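Local coordinates for ABC transporter, substrate-binding protein (Streptococcus pneumoniae, PDB 5G5Y), which captures short- and long-chain fructooligosaccharides, preferring tetrasaccharides and larger, and serves as the solute-binding component of the FusABC-MsmK ABC importer, at residues W325-A328 with Q329-P332; Q334-Q337 with N338-T342; A385-D388 with S389-G392. One frame throughout, in Å; residues are numbered along the deposited sequence.

How the contacts relate
The three contacts lie on the same side of the chain's centre, in one cluster whose centres are 11 to 15 Å apart. Contact 1 closes helix 319-329 and contact 2 takes up most of helix 332-340 and its C-terminal exit; both are buried, the first gripping with a side-chain amide on a backbone carbonyl and an indole, the second with amide and hydroxyl pairs along the helix and at its end. Contact 3, only partly buried, is where strand 384-386 ends, and relies on one tyrosine ring over backbone, a second packed on side chains, and waters. Ser335 ties all three together through hydrogen bonds to Gln329 and Ala385. Contacts 2 and 3 also meet at Trp340, a substrate-binding residue, against Ile386 and Tyr391.

Contact 1 (W325-A328 with Q329-P332)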
ATOM      1  N   TRP A 325     -11.806  15.000 -21.172  1.00 13.64           N
ATOM      2  CA  TRP A 325     -11.255  15.685 -20.016  1.00 13.43           C
ATOM      3  C   TRP A 325     -10.532  14.654 -19.128  1.00 12.97           C
ATOM      4  O   TRP A 325      -9.387  14.881 -18.709  1.00 12.76           O
ATOM      5  CB  TRP A 325     -12.361  16.396 -19.210  1.00 13.68           C
ATOM      6  CG  TRP A 325     -11.833  17.263 -18.150  1.00 13.93           C
ATOM      7  CD1 TRP A 325     -11.588  18.588 -18.244  1.00 14.13           C
ATOM      8  CD2 TRP A 325     -11.431  16.870 -16.812  1.00 13.87           C
ATOM      9  NE1 TRP A 325     -11.070  19.064 -17.067  1.00 14.11           N
ATOM     10  CE2 TRP A 325     -10.941  18.029 -16.177  1.00 14.54           C
ATOM     11  CE3 TRP A 325     -11.400  15.656 -16.118  1.00 13.50           C
ATOM     12  CZ2 TRP A 325     -10.460  18.022 -14.859  1.00 13.66           C
ATOM     13  CZ3 TRP A 325     -10.904  15.639 -14.812  1.00 13.51           C
ATOM     14  CH2 TRP A 325     -10.466  16.819 -14.186  1.00 13.25           C
ATOM     15  N   ILE A 326     -11.167  13.527 -18.887  1.00 12.63           N
ATOM     16  CA  ILE A 326     -10.527  12.469 -18.048  1.00 13.11           C
ATOM     17  C   ILE A 326      -9.263  11.966 -18.756  1.00 13.34           C
ATOM     18  O   ILE A 326      -8.180  11.798 -18.126  1.00 13.08           O
ATOM     19  CB  ILE A 326     -11.480  11.304 -17.735  1.00 13.37           C
ATOM     20  CG1 ILE A 326     -12.635  11.791 -16.873  1.00 13.43           C
ATOM     21  CG2 ILE A 326     -10.743  10.171 -16.968  1.00 13.69           C
ATOM     22  CD1 ILE A 326     -13.821  10.859 -16.793  1.00 14.46           C
ATOM     23  N   ASP A 327      -9.342  11.752 -20.068  1.00 13.16           N
ATOM     24  CA  ASP A 327      -8.139  11.289 -20.773  1.00 12.73           C
ATOM     25  C   ASP A 327      -6.915  12.238 -20.705  1.00 13.38           C
ATOM     26  O   ASP A 327      -5.766  11.750 -20.642  1.00 12.88           O
ATOM     27  CB  ASP A 327      -8.434  10.866 -22.194  1.00 14.59           C
ATOM     28  CG  ASP A 327      -7.388   9.927 -22.723  1.00 14.44           C
ATOM     29  OD1 ASP A 327      -7.129   8.885 -22.053  1.00 14.44           O
ATOM     30  OD2 ASP A 327      -6.790  10.270 -23.762  1.00 13.47           O
ATOM     31  N   ALA A 328      -7.143  13.553 -20.610  1.00 12.86           N
ATOM     32  CA  ALA A 328      -6.060  14.514 -20.478  1.00 13.11           C
ATOM     33  C   ALA A 328      -5.305  14.257 -19.145  1.00 13.42           C
ATOM     34  O   ALA A 328      -4.111  14.533 -19.051  1.00 14.07           O
ATOM     35  CB  ALA A 328      -6.613  15.908 -20.558  1.00 13.49           C
ATOM     36  N   GLN A 329      -5.994  13.686 -18.147  1.00 12.41           N
ATOM     37  CA  GLN A 329      -5.370  13.405 -16.845  1.00 13.49           C
ATOM     38  C   GLN A 329      -4.372  12.240 -16.933  1.00 13.02           C
ATOM     39  O   GLN A 329      -3.451  12.179 -16.116  1.00 13.54           O
ATOM     40  CB  GLN A 329      -6.373  13.125 -15.753  1.00 13.76           C
ATOM     41  CG  GLN A 329      -7.580  14.052 -15.728  1.00 15.06           C
ATOM     42  CD  GLN A 329      -7.212  15.530 -15.839  1.00 16.28           C
ATOM     43  OE1 GLN A 329      -6.366  16.024 -15.103  1.00 16.81           O
ATOM     44  NE2 GLN A 329      -7.830  16.236 -16.794  1.00 17.37           N
ATOM     45  N   TYR A 330      -4.569  11.352 -17.915  1.00 12.27           N
ATOM     46  CA  TYR A 330      -3.712  10.203 -18.188  1.00 13.17           C
ATOM     47  C   TYR A 330      -2.528  10.479 -19.122  1.00 14.25           C
ATOM     48  O   TYR A 330      -1.709   9.593 -19.335  1.00 14.79           O
ATOM     49  CB  TYR A 330      -4.552   9.036 -18.738  1.00 12.88           C
ATOM     50  CG  TYR A 330      -5.390   8.363 -17.704  1.00 12.26           C
ATOM     51  CD1 TYR A 330      -4.802   7.565 -16.702  1.00 12.28           C
ATOM     52  CD2 TYR A 330      -6.767   8.491 -17.707  1.00 11.78           C
ATOM     53  CE1 TYR A 330      -5.580   6.943 -15.733  1.00 11.78           C
ATOM     54  CE2 TYR A 330      -7.566   7.842 -16.752  1.00 12.72           C
ATOM     55  CZ  TYR A 330      -6.958   7.067 -15.766  1.00 12.68           C
ATOM     56  OH  TYR A 330      -7.741   6.446 -14.813  1.00 12.65           O
ATOM     57  N   ALA A 331      -2.423  11.694 -19.694  1.00 14.78           N
ATOM     58  CA  ALA A 331      -1.166  12.109 -20.331  1.00 14.72           C
ATOM     59  C   ALA A 331      -0.070  12.038 -19.253  1.00 14.90           C
ATOM     60  O   ALA A 331      -0.282  12.519 -18.128  1.00 14.20           O
ATOM     61  CB  ALA A 331      -1.273  13.525 -20.919  1.00 15.36           C
ATOM     62  N   PRO A 332       1.071  11.406 -19.554  1.00 14.37           N
ATOM     63  CA  PRO A 332       2.117  11.148 -18.527  1.00 14.89           C
ATOM     64  C   PRO A 332       2.529  12.370 -17.666  1.00 15.15           C
ATOM     65  O   PRO A 332       2.544  12.287 -16.434  1.00 13.68           O
ATOM     66  CB  PRO A 332       3.291  10.658 -19.361  1.00 15.21           C
ATOM     67  CG  PRO A 332       2.623   9.975 -20.508  1.00 15.81           C
ATOM     68  CD  PRO A 332       1.441  10.816 -20.858  1.00 14.96           C
TER
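Gln329 folds back on Trp325, one helical turn earlier, and meets it with its amide nitrogen in two ways. NE2 gives a nearly straight hydrogen bond (165°) to Trp325 O at 2.8 Å, the acceptor lying in the plane of the Gln329 amide. The same nitrogen sits over the centre of the indole, 3.6 Å from Trp325 CE2; amide and ring planes are 22° apart, so the amide lies over the ring slightly tilted, its nitrogen end nearer the indole. A bend at chi2 (-47°) curls the glutamine chain back to this position. Its other end, OE1, is hydrogen-bonded to Asn338 of the next helix. One residue on, Tyr330 lies alongside Ile326, pointing the same way, with CE2 3.9 Å from Ile326 CG2. The backbone tightens here as helix 319-329 ends: Gln329 N bonds to Ile326 O at 2.9 Å and Tyr330 N to Asp327 O at 3.0 Å, both three-residue steps. Ala331 then stands at the N-cap position of helix 332-340. Farther out, Tyr330 OH reaches Pro120 O, both carboxylate oxygens of Asp327 take backbone N-H groups of Asn94 and Leu95 at helix 93-101, and Phe7 meets the Trp325 ring edge-to-face. With both ends of its amide bonded and one face against an indole, Gln329 is probably held in one rotation, and it joins two consecutive helices.

Contact 2 (Q334-Q337 with N338-T342)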
ATOM      1  N   GLN A 334       0.847  15.034 -17.094  1.00 14.04           N
ATOM      2  CA  GLN A 334      -0.289  15.456 -16.341  1.00 14.17           C
ATOM      3  C   GLN A 334      -0.507  14.504 -15.159  1.00 14.12           C
ATOM      4  O   GLN A 334      -0.786  14.974 -14.066  1.00 12.28           O
ATOM      5  CB  GLN A 334      -1.544  15.495 -17.212  1.00 15.32           C
ATOM      6  CG  GLN A 334      -2.687  16.265 -16.553  1.00 15.13           C
ATOM      7  CD  GLN A 334      -2.421  17.763 -16.495  1.00 16.62           C
ATOM      8  OE1 GLN A 334      -2.167  18.383 -17.507  1.00 17.23           O
ATOM      9  NE2 GLN A 334      -2.426  18.325 -15.307  1.00 17.02           N
ATOM     10  N   SER A 335      -0.458  13.185 -15.401  1.00 12.34           N
ATOM     11  CA  SER A 335      -0.567  12.218 -14.311  1.00 12.95           C
ATOM     12  C   SER A 335       0.440  12.479 -13.182  1.00 12.86           C
ATOM     13  O   SER A 335       0.097  12.422 -12.003  1.00 12.97           O
ATOM     14  CB  SER A 335      -0.441  10.793 -14.826  1.00 12.24           C
ATOM     15  OG  SER A 335      -1.568  10.415 -15.560  1.00 12.26           O
ATOM     16  N   VAL A 336       1.688  12.767 -13.549  1.00 14.18           N
ATOM     17  CA  VAL A 336       2.708  12.957 -12.565  1.00 14.17           C
ATOM     18  C   VAL A 336       2.357  14.181 -11.699  1.00 14.04           C
ATOM     19  O   VAL A 336       2.363  14.092 -10.483  1.00 14.03           O
ATOM     20  CB  VAL A 336       4.107  13.087 -13.206  1.00 14.67           C
ATOM     21  CG1 VAL A 336       5.140  13.598 -12.224  1.00 15.55           C
ATOM     22  CG2 VAL A 336       4.529  11.754 -13.836  1.00 15.33           C
ATOM     23  N   GLN A 337       2.023  15.304 -12.330  1.00 13.95           N
ATOM     24  CA  GLN A 337       1.686  16.520 -11.566  1.00 14.47           C
ATOM     25  C   GLN A 337       0.422  16.342 -10.743  1.00 14.28           C
ATOM     26  O   GLN A 337       0.384  16.718  -9.547  1.00 14.16           O
ATOM     27  CB  GLN A 337       1.511  17.701 -12.510  1.00 14.71           C
ATOM     28  CG  GLN A 337       2.767  18.112 -13.220  1.00 14.85           C
ATOM     29  CD  GLN A 337       2.482  19.182 -14.241  1.00 16.05           C
ATOM     30  OE1 GLN A 337       2.314  20.327 -13.875  1.00 16.97           O
ATOM     31  NE2 GLN A 337       2.416  18.801 -15.526  1.00 16.69           N
ATOM     32  N   ASN A 338      -0.604  15.720 -11.329  1.00 13.69           N
ATOM     33  CA  ASN A 338      -1.850  15.523 -10.579  1.00 13.96           C
ATOM     34  C   ASN A 338      -1.617  14.748  -9.282  1.00 13.53           C
ATOM     35  O   ASN A 338      -2.227  15.037  -8.249  1.00 13.58           O
ATOM     36  CB  ASN A 338      -2.915  14.819 -11.418  1.00 13.40           C
ATOM     37  CG  ASN A 338      -3.458  15.703 -12.537  1.00 14.03           C
ATOM     38  OD1 ASN A 338      -3.032  16.850 -12.719  1.00 13.68           O
ATOM     39  ND2 ASN A 338      -4.375  15.148 -13.317  1.00 13.55           N
ATOM     40  N   ASN A 339      -0.701  13.799  -9.351  1.00 14.38           N
ATOM     41  CA  ASN A 339      -0.372  12.939  -8.221  1.00 14.62           C
ATOM     42  C   ASN A 339       0.462  13.684  -7.165  1.00 14.38           C
ATOM     43  O   ASN A 339       0.272  13.473  -5.977  1.00 15.09           O
ATOM     44  CB  ASN A 339       0.428  11.735  -8.717  1.00 14.61           C
ATOM     45  CG  ASN A 339       0.481  10.580  -7.703  1.00 15.53           C
ATOM     46  OD1 ASN A 339      -0.541  10.164  -7.175  1.00 16.30           O
ATOM     47  ND2 ASN A 339       1.665  10.042  -7.472  1.00 15.01           N
ATOM     48  N   TRP A 340       1.431  14.477  -7.613  1.00 14.41           N
ATOM     49  CA  TRP A 340       2.501  14.949  -6.728  1.00 15.03           C
ATOM     50  C   TRP A 340       2.673  16.462  -6.549  1.00 16.26           C
ATOM     51  O   TRP A 340       3.297  16.869  -5.559  1.00 17.96           O
ATOM     52  CB  TRP A 340       3.849  14.338  -7.151  1.00 15.08           C
ATOM     53  CG  TRP A 340       4.088  12.940  -6.710  1.00 15.43           C
ATOM     54  CD1 TRP A 340       3.790  12.393  -5.475  1.00 15.65           C
ATOM     55  CD2 TRP A 340       4.753  11.907  -7.445  1.00 14.79           C
ATOM     56  NE1 TRP A 340       4.196  11.060  -5.426  1.00 15.43           N
ATOM     57  CE2 TRP A 340       4.799  10.742  -6.611  1.00 15.03           C
ATOM     58  CE3 TRP A 340       5.289  11.828  -8.726  1.00 14.78           C
ATOM     59  CZ2 TRP A 340       5.334   9.522  -7.048  1.00 14.84           C
ATOM     60  CZ3 TRP A 340       5.859  10.611  -9.137  1.00 14.89           C
ATOM     61  CH2 TRP A 340       5.870   9.489  -8.299  1.00 14.51           C
ATOM     62  N   GLY A 341       2.218  17.271  -7.509  1.00 17.32           N
ATOM     63  CA  GLY A 341       2.397  18.721  -7.453  1.00 17.86           C
ATOM     64  C   GLY A 341       2.793  19.311  -8.775  1.00 19.01           C
ATOM     65  O   GLY A 341       2.684  18.659  -9.805  1.00 17.89           O
ATOM     66  N   THR A 342       3.268  20.553  -8.774  1.00 18.20           N
ATOM     67  CA  THR A 342       3.555  21.195 -10.039  1.00 17.11           C
ATOM     68  C   THR A 342       4.835  22.066 -10.000  1.00 18.07           C
ATOM     69  O   THR A 342       5.610  21.985  -9.071  1.00 18.38           O
ATOM     70  CB  THR A 342       2.287  21.923 -10.556  1.00 18.15           C
ATOM     71  OG1 THR A 342       2.482  22.346 -11.910  1.00 19.17           O
ATOM     72  CG2 THR A 342       1.917  23.127  -9.653  1.00 19.03           C
TER
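Gln334 NE2 donates an almost straight hydrogen bond to Asn338 OD1, at 3.0 Å and 174°, between side chains one helical turn apart. The acceptor lies in the Gln334 amide plane, whereas the donor is tilted 30° from the Asn338 carbonyl plane. Asn338 ND2 bonds back to Gln329, consistent with OD1 facing Gln334. At the helix end the hydroxyl of Thr342 donates to Gln337 OE1, with OG1 2.8 Å away in the carbonyl plane; Gln337 reaches it with a chain extended beyond CG (chi2 174°). Gly341 N bonds to Gln337 O at 2.8 Å, while positive phi at Gly341 turns the chain out of the helix. Gln337 CA also makes a CH-O contact with Gly341 O. Among apolar groups, Val336 CG1 meets the edge of the Trp340 indole at CE3, 3.9 Å away. Asn339 ND2 lies over one face of that substrate-binding ring, offset toward the rim, and bonds to Glu123, another substrate-binding residue. Helix 332-340 packs on helix 23-32 through Gln334 and Asn338, joined by Thr342 just past its end, and on strand 384-386 through Ser335, Asn339 and Trp340; strand 352-355 packs on Val336 and Trp340.

Contact 3 (A385-D388 with S389-G392); sequences AILD and SYYG
Tyr390 and Tyr391 both turn CG away from their own carbonyl carbon, chi1 -66° and -59°, which brings the Tyr390 ring back to Leu387 and the Tyr391 ring back to Ile386 and Asp388, where strand 384-386 ends. The bend is a short 3-10 turn, closed by Tyr390 N to Leu387 O at 2.9 Å, with a weak bond from Tyr391 N to Asp388 O. Over one face of the Tyr390 ring, near its centre, lies Leu387 N, and Leu387 CB makes a CH-pi contact 4.1 Å from the centroid. Ile386 supplies a different surface: its CG2, anti to the backbone N, approaches Tyr391 OH at 3.5 Å, the two side chains crossing at about a right angle. Asp388 likewise crosses Tyr391, carboxylate and ring planes 67° apart, with OD1 3.6 Å from Tyr391 CD2. Both polar ends are held just beyond strand 121-123, Tyr391 OH by Glu124 O and Asp388 OD1 by Gly126 N. The backbone of Ile386 pairs with Ile122 and Glu124, joining the two strands. Tyr391 and Ile386 also rest against Trp340, placing the turn beside the substrate site. One water donates to both Asp388 O and Tyr391 O, bridging the turn. A second lies in the plane of the Tyr390 ring, 2.6 Å from its OH, and donates to Ala385 O at 2.6 Å.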
ATOM      1  N   ALA A 385      -2.203   7.816 -14.132  1.00 13.39           N
ATOM      2  CA  ALA A 385      -1.270   6.713 -14.192  1.00 13.50           C
ATOM      3  C   ALA A 385       0.165   7.145 -14.314  1.00 13.77           C
ATOM      4  O   ALA A 385       0.508   7.926 -15.201  1.00 13.32           O
ATOM      5  CB  ALA A 385      -1.586   5.773 -15.328  1.00 13.82           C
ATOM      6  N   ILE A 386       0.979   6.593 -13.414  1.00 12.87           N
ATOM      7  CA  ILE A 386       2.444   6.704 -13.456  1.00 14.20           C
ATOM      8  C   ILE A 386       3.006   5.292 -13.541  1.00 14.99           C
ATOM      9  O   ILE A 386       2.843   4.470 -12.613  1.00 14.05           O
ATOM     10  CB  ILE A 386       3.005   7.428 -12.238  1.00 14.83           C
ATOM     11  CG1 ILE A 386       2.325   8.801 -12.093  1.00 16.27           C
ATOM     12  CG2 ILE A 386       4.513   7.630 -12.358  1.00 16.13           C
ATOM     13  CD1 ILE A 386       2.603   9.492 -10.778  1.00 16.06           C
ATOM     14  N   LEU A 387       3.651   5.017 -14.663  1.00 15.09           N
ATOM     15  CA  LEU A 387       4.239   3.708 -14.933  1.00 16.01           C
ATOM     16  C   LEU A 387       5.717   3.790 -14.599  1.00 15.87           C
ATOM     17  O   LEU A 387       6.330   4.867 -14.661  1.00 14.08           O
ATOM     18  CB  LEU A 387       4.031   3.288 -16.381  1.00 17.28           C
ATOM     19  CG  LEU A 387       2.574   3.243 -16.835  1.00 18.86           C
ATOM     20  CD1 LEU A 387       2.460   2.678 -18.228  1.00 20.35           C
ATOM     21  CD2 LEU A 387       1.709   2.455 -15.866  1.00 19.97           C
ATOM     22  N   ASP A 388       6.265   2.642 -14.223  1.00 16.21           N
ATOM     23  CA  ASP A 388       7.659   2.550 -13.873  1.00 18.23           C
ATOM     24  C   ASP A 388       8.588   2.970 -15.023  1.00 18.85           C
ATOM     25  O   ASP A 388       9.645   3.521 -14.764  1.00 17.82           O
ATOM     26  CB  ASP A 388       7.974   1.160 -13.366  1.00 20.65           C
ATOM     27  CG  ASP A 388       9.312   1.095 -12.645  1.00 21.95           C
ATOM     28  OD1 ASP A 388       9.477   1.772 -11.609  1.00 21.48           O
ATOM     29  OD2 ASP A 388      10.188   0.341 -13.122  1.00 25.15           O
ATOM     30  N   SER A 389       8.162   2.788 -16.274  1.00 18.89           N
ATOM     31  CA  SER A 389       8.905   3.312 -17.428  1.00 20.11           C
ATOM     32  C   SER A 389       9.044   4.866 -17.506  1.00 18.96           C
ATOM     33  O   SER A 389       9.837   5.382 -18.286  1.00 19.11           O
ATOM     34  CB  SER A 389       8.275   2.804 -18.725  1.00 20.06           C
ATOM     35  OG  SER A 389       6.948   3.252 -18.856  1.00 19.95           O
ATOM     36  N   TYR A 390       8.241   5.608 -16.760  1.00 17.71           N
ATOM     37  CA  TYR A 390       8.269   7.079 -16.837  1.00 17.43           C
ATOM     38  C   TYR A 390       9.504   7.669 -16.122  1.00 16.93           C
ATOM     39  O   TYR A 390       9.889   8.814 -16.412  1.00 16.73           O
ATOM     40  CB  TYR A 390       7.041   7.699 -16.185  1.00 16.02           C
ATOM     41  CG  TYR A 390       5.702   7.442 -16.839  1.00 15.99           C
ATOM     42  CD1 TYR A 390       5.559   6.576 -17.922  1.00 17.02           C
ATOM     43  CD2 TYR A 390       4.570   8.117 -16.395  1.00 15.00           C
ATOM     44  CE1 TYR A 390       4.338   6.370 -18.529  1.00 17.08           C
ATOM     45  CE2 TYR A 390       3.341   7.906 -16.979  1.00 15.42           C
ATOM     46  CZ  TYR A 390       3.210   7.035 -18.039  1.00 16.35           C
ATOM     47  OH  TYR A 390       1.963   6.809 -18.628  1.00 16.41           O
ATOM     48  N   TYR A 391      10.076   6.921 -15.160  1.00 17.34           N
ATOM     49  CA  TYR A 391      11.159   7.471 -14.340  1.00 17.49           C
ATOM     50  C   TYR A 391      12.394   7.627 -15.191  1.00 19.68           C
ATOM     51  O   TYR A 391      12.736   6.706 -15.926  1.00 20.06           O
ATOM     52  CB  TYR A 391      11.427   6.629 -13.086  1.00 17.36           C
ATOM     53  CG  TYR A 391      10.195   6.561 -12.243  1.00 16.16           C
ATOM     54  CD1 TYR A 391       9.663   7.707 -11.669  1.00 16.25           C
ATOM     55  CD2 TYR A 391       9.536   5.354 -12.038  1.00 16.41           C
ATOM     56  CE1 TYR A 391       8.499   7.653 -10.939  1.00 16.14           C
ATOM     57  CE2 TYR A 391       8.368   5.287 -11.294  1.00 15.70           C
ATOM     58  CZ  TYR A 391       7.861   6.423 -10.738  1.00 15.70           C
ATOM     59  OH  TYR A 391       6.705   6.377  -9.997  1.00 16.75           O
ATOM     60  N   GLY A 392      13.006   8.819 -15.145  1.00 21.01           N
ATOM     61  CA  GLY A 392      14.157   9.138 -15.992  1.00 22.22           C
ATOM     62  C   GLY A 392      13.806   9.607 -17.401  1.00 24.98           C
ATOM     63  O   GLY A 392      14.710   9.880 -18.219  1.00 26.26           O
TER
HETATM   64  O   HOH W   1       0.150   8.437 -17.712  1.00 14.10           O
HETATM   65  O   HOH W   2      12.150   4.085 -15.893  1.00 20.81           O